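Endoglucanase, family GH5 (Zobellia galactanivorans, PDB 6GL2) probably breaks down hemicellulose, with mixed-linked glucan among its likely substrates, as a family GH5 glycoside hydrolase from a marine bacterium. Local coordinates at residues 258-262 against 263-267; 14-17 against 18-21. All coordinates share one frame; numbering follows the deposited sequence.

Contact 1: 258-262 against 263-267; sequences KIRDK and FIVED
Lys262 lays its CG over one face of the ring of the next residue, Phe263, a CH-pi contact 4.2 Å from the ring centroid and 14° off the normal. The setting is the C-terminal end of helix 246-266 of a (beta/alpha)8 barrel, where alpha-helical turns widen into pi-type turns. Val265 N bonds to Arg260 O at 2.9 Å and Glu266 N to Asp261 O at 2.9 Å, each five residues back, whereas Phe263 N still reaches Ile259 O by the ordinary four-residue step. Beyond CG, the bend of Lys262 at chi2 (69°) turns the chain away from the ring and brings its end alongside Glu266. There Lys262 NZ meets the syn lone pair of Glu266 OE2 in a salt bridge of 3.0 Å, with a weaker bond to Glu266 OE1, and Asn211 OD1 further holds the ammonium group. Inward, Phe263 is buried between Leu210 and strands 222-227 and 271-276, meets Tyr213 edge-to-face, and touches Ile259 CG2 with its CD2 at 4.0 Å. On the outer side a neighbouring pair forms a second salt bridge: Arg260 NE, 2.9 Å from Asp261 OD1, approaches that oxygen from above the carboxylate plane.

Contact 2: 14-17 against 18-21; sequences PKEF and VLDM
Met21 reaches back to the ring of Phe17, four residues earlier, in a Met-aromatic contact by helix 14-20, the short helix that covers the N-terminal ends of several strands at the base of the (beta/alpha)8 barrel. Its CB faces Phe17 O, and CG comes closer to the same oxygen, at 3.4 Å, while also touching the ring carbon CE1. SD then settles beside CE1 at 3.7 Å and next to CD1, its position oblique to the ring, 67° off the normal. A bend at chi3 (68°) carries CE away from the ring. Both residues are buried: Phe17 and Met21 pack on Ile146 and meet Tyr101, which Phe17 engages edge-to-face, while Phe17 and Val18 also rest on Ile223. The backbone underneath is regular at first, with Val18 N bonded to Pro14 O at 2.9 Å and Asp20 N to Glu16 O at 3.0 Å, but the bond from Met21 N to Phe17 O is weak. On the more exposed side, Asp20 packs its CB 3.3 Å from Phe17 O and touches Ile12 and Tyr101, and its OD2 forms a long, weak ion pair with Arg10 NH1. Replacing Asp20 by an alanine would probably leave Arg10 without this distant counter-charge and open a gap beside Ile12 and Tyr101. Val18 brings its CG2, which lies beside its own backbone N, to 3.4 Å from Pro14 O, one turn earlier.

In the fold
From the N terminus, contact 2 comes first, in the helix that precedes strand 24-26, the first of the barrel. Six strands of the barrel, 24-26 to 222-227, separate it along the chain from contact 1, which belongs to helix 246-266, in the beta-alpha-beta crossover from strand 222-227 to strand 271-276. The two are in series, neither enclosing nor crossing the other, and each is a local helical contact that closes no long loop. Their centres lie about 16 Å apart, yet they touch: Lys15 NZ probably donates a hydrogen bond to Ile264 O, at 2.9 Å. Strand 222-227 is shared, Ile223 meeting the N-terminal helix while Val224 and Val226 meet Phe263.

Contact 1: 258-262 against 263-267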
loop_
_atom_site.group_PDB
_atom_site.type_symbol
_atom_site.label_atom_id
_atom_site.label_comp_id
_atom_site.label_asym_id
_atom_site.label_seq_id
_atom_site.Cartn_x
_atom_site.Cartn_y
_atom_site.Cartn_z
ATOM N N LYS A 258 7.291 -1.352 -18.008
ATOM C CA LYS A 258 6.103 -0.576 -18.292
ATOM C C LYS A 258 5.849 0.510 -17.225
ATOM O O LYS A 258 5.595 1.668 -17.459
ATOM C CB LYS A 258 4.893 -1.493 -18.456
ATOM C CG LYS A 258 3.524 -0.948 -18.518
ATOM C CD LYS A 258 2.510 -2.115 -18.664
ATOM C CE LYS A 258 1.974 -2.763 -17.332
ATOM N NZ LYS A 258 0.867 -3.841 -17.227
ATOM N N ILE A 259 5.940 0.056 -15.965
ATOM C CA ILE A 259 5.744 0.937 -14.798
ATOM C C ILE A 259 6.862 1.998 -14.759
ATOM O O ILE A 259 6.641 3.192 -14.598
ATOM C CB ILE A 259 5.752 0.074 -13.526
ATOM C CG1 ILE A 259 4.574 -0.910 -13.542
ATOM C CG2 ILE A 259 5.896 0.944 -12.260
ATOM C CD1 ILE A 259 4.693 -1.971 -12.466
ATOM N N ARG A 260 8.120 1.552 -14.896
ATOM C CA ARG A 260 9.251 2.474 -14.942
ATOM C C ARG A 260 9.134 3.505 -16.066
ATOM O O ARG A 260 9.268 4.705 -15.902
ATOM C CB ARG A 260 10.602 1.729 -15.105
ATOM C CG ARG A 260 11.805 2.602 -15.413
ATOM C CD ARG A 260 12.944 1.807 -16.058
ATOM N NE ARG A 260 12.611 1.229 -17.408
ATOM C CZ ARG A 260 13.326 0.277 -18.005
ATOM N NH1 ARG A 260 14.394 -0.250 -17.378
ATOM N NH2 ARG A 260 12.966 -0.193 -19.190
ATOM N N ASP A 261 8.853 2.958 -17.247
ATOM C CA ASP A 261 8.790 3.853 -18.440
ATOM C C ASP A 261 7.751 4.954 -18.338
ATOM O O ASP A 261 7.965 6.116 -18.721
ATOM C CB ASP A 261 8.652 3.038 -19.718
ATOM C CG ASP A 261 9.893 2.189 -20.030
ATOM O OD1 ASP A 261 10.961 2.389 -19.439
ATOM O OD2 ASP A 261 9.730 1.281 -20.918
ATOM N N LYS A 262 6.580 4.603 -17.773
ATOM C CA LYS A 262 5.469 5.558 -17.653
ATOM C C LYS A 262 5.780 6.520 -16.515
ATOM O O LYS A 262 5.797 7.705 -16.673
ATOM C CB LYS A 262 4.123 4.880 -17.412
ATOM C CG LYS A 262 2.976 5.846 -17.197
ATOM C CD LYS A 262 2.735 6.539 -18.547
ATOM C CE LYS A 262 1.472 7.369 -18.701
ATOM N NZ LYS A 262 1.440 7.830 -20.140
ATOM N N PHE A 263 5.974 5.998 -15.294
ATOM C CA PHE A 263 6.047 6.865 -14.120
ATOM C C PHE A 263 7.411 7.504 -13.896
ATOM O O PHE A 263 7.473 8.679 -13.599
ATOM C CB PHE A 263 5.579 6.128 -12.869
ATOM C CG PHE A 263 4.142 5.655 -12.971
ATOM C CD1 PHE A 263 3.148 6.583 -13.094
ATOM C CD2 PHE A 263 3.763 4.325 -12.855
ATOM C CE1 PHE A 263 1.832 6.162 -13.147
ATOM C CE2 PHE A 263 2.411 3.921 -12.861
ATOM C CZ PHE A 263 1.469 4.861 -13.036
ATOM N N ILE A 264 8.425 6.689 -13.873
ATOM C CA ILE A 264 9.747 7.151 -13.551
ATOM C C ILE A 264 10.375 7.997 -14.687
ATOM O O ILE A 264 10.910 9.090 -14.424
ATOM C CB ILE A 264 10.710 5.983 -13.189
ATOM C CG1 ILE A 264 10.150 5.198 -11.945
ATOM C CG2 ILE A 264 12.157 6.533 -12.983
ATOM C CD1 ILE A 264 10.824 3.936 -11.559
ATOM N N VAL A 265 10.300 7.463 -15.885
ATOM C CA VAL A 265 10.926 8.146 -17.079
ATOM C C VAL A 265 9.941 9.206 -17.580
ATOM O O VAL A 265 10.219 10.406 -17.465
ATOM C CB VAL A 265 11.327 7.118 -18.135
ATOM C CG1 VAL A 265 11.818 7.831 -19.425
ATOM C CG2 VAL A 265 12.311 6.118 -17.599
ATOM N N GLU A 266 8.801 8.837 -18.096
ATOM C CA GLU A 266 7.937 9.849 -18.682
ATOM C C GLU A 266 7.424 10.899 -17.678
ATOM O O GLU A 266 7.391 12.093 -17.969
ATOM C CB GLU A 266 6.789 9.199 -19.445
ATOM C CG GLU A 266 5.749 10.159 -20.025
ATOM C CD GLU A 266 4.380 9.508 -20.244
ATOM O OE1 GLU A 266 4.350 8.468 -20.984
ATOM O OE2 GLU A 266 3.364 10.030 -19.641
ATOM N N ASP A 267 6.986 10.469 -16.477
ATOM C CA ASP A 267 6.273 11.360 -15.542
ATOM C C ASP A 267 7.200 11.975 -14.475
ATOM O O ASP A 267 6.752 12.844 -13.699
ATOM C CB ASP A 267 5.146 10.616 -14.822
ATOM C CG ASP A 267 3.929 10.147 -15.727
ATOM O OD1 ASP A 267 3.767 10.565 -16.869
ATOM O OD2 ASP A 267 3.085 9.360 -15.220
#

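Contact 2: 14-17 against 18-21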
loop_
_atom_site.group_PDB
_atom_site.type_symbol
_atom_site.label_atom_id
_atom_site.label_comp_id
_atom_site.label_asym_id
_atom_site.label_seq_id
_atom_site.Cartn_x
_atom_site.Cartn_y
_atom_site.Cartn_z
ATOM N N PRO A 14 11.138 12.902 -4.007
ATOM C CA PRO A 14 10.560 11.531 -3.971
ATOM C C PRO A 14 11.413 10.379 -4.442
ATOM O O PRO A 14 11.472 9.344 -3.804
ATOM C CB PRO A 14 9.298 11.667 -4.787
ATOM C CG PRO A 14 8.882 13.060 -4.624
ATOM C CD PRO A 14 10.200 13.840 -4.583
ATOM N N LYS A 15 12.233 10.530 -5.498
ATOM C CA LYS A 15 12.961 9.357 -5.942
ATOM C C LYS A 15 14.021 8.922 -4.915
ATOM O O LYS A 15 14.272 7.713 -4.701
ATOM C CB LYS A 15 13.569 9.544 -7.321
ATOM C CG LYS A 15 12.483 9.591 -8.405
ATOM C CD LYS A 15 13.024 9.626 -9.819
ATOM C CE LYS A 15 11.898 9.646 -10.862
ATOM N NZ LYS A 15 12.521 9.932 -12.218
ATOM N N GLU A 16 14.732 9.972 -4.180
ATOM C CA GLU A 16 15.664 9.596 -3.157
ATOM C C GLU A 16 14.935 9.043 -1.904
ATOM O O GLU A 16 15.481 8.197 -1.224
ATOM C CB GLU A 16 16.568 10.765 -2.830
ATOM C CG GLU A 16 17.664 10.423 -1.867
ATOM C CD GLU A 16 18.556 9.223 -2.259
ATOM O OE1 GLU A 16 19.071 9.112 -3.427
ATOM O OE2 GLU A 16 18.730 8.343 -1.373
ATOM N N PHE A 17 13.809 9.659 -1.584
ATOM C CA PHE A 17 12.969 9.132 -0.471
ATOM C C PHE A 17 12.603 7.671 -0.709
ATOM O O PHE A 17 12.774 6.855 0.234
ATOM C CB PHE A 17 11.805 10.035 -0.398
ATOM C CG PHE A 17 10.887 9.768 0.779
ATOM C CD1 PHE A 17 9.864 8.791 0.712
ATOM C CD2 PHE A 17 10.976 10.518 1.948
ATOM C CE1 PHE A 17 9.034 8.574 1.791
ATOM C CE2 PHE A 17 10.149 10.314 3.031
ATOM C CZ PHE A 17 9.147 9.340 2.919
ATOM N N VAL A 18 12.207 7.285 -1.893
ATOM C CA VAL A 18 11.817 5.942 -2.146
ATOM C C VAL A 18 12.969 4.975 -2.054
ATOM O O VAL A 18 12.863 3.873 -1.632
ATOM C CB VAL A 18 10.986 5.824 -3.470
ATOM C CG1 VAL A 18 10.834 4.407 -3.966
ATOM C CG2 VAL A 18 9.634 6.500 -3.269
ATOM N N LEU A 19 14.164 5.425 -2.556
ATOM C CA LEU A 19 15.364 4.604 -2.290
ATOM C C LEU A 19 15.572 4.384 -0.787
ATOM O O LEU A 19 15.902 3.250 -0.349
ATOM C CB LEU A 19 16.633 5.202 -2.913
ATOM C CG LEU A 19 16.603 5.277 -4.440
ATOM C CD1 LEU A 19 17.898 5.939 -4.875
ATOM C CD2 LEU A 19 16.526 3.935 -5.067
ATOM N N ASP A 20 15.450 5.465 -0.021
ATOM C CA ASP A 20 15.656 5.348 1.455
ATOM C C ASP A 20 14.625 4.427 2.155
ATOM O O ASP A 20 14.972 3.814 3.135
ATOM C CB ASP A 20 15.525 6.723 2.075
ATOM C CG ASP A 20 16.689 7.660 1.751
ATOM O OD1 ASP A 20 17.659 7.236 1.089
ATOM O OD2 ASP A 20 16.521 8.858 2.122
ATOM N N MET A 21 13.487 4.238 1.517
ATOM C CA MET A 21 12.429 3.348 2.062
ATOM C C MET A 21 12.927 1.854 2.024
ATOM O O MET A 21 12.279 1.026 2.681
ATOM C CB MET A 21 11.129 3.510 1.318
ATOM C CG MET A 21 10.432 4.794 1.605
ATOM S SD MET A 21 8.975 5.048 0.564
ATOM C CE MET A 21 7.855 3.781 1.173
#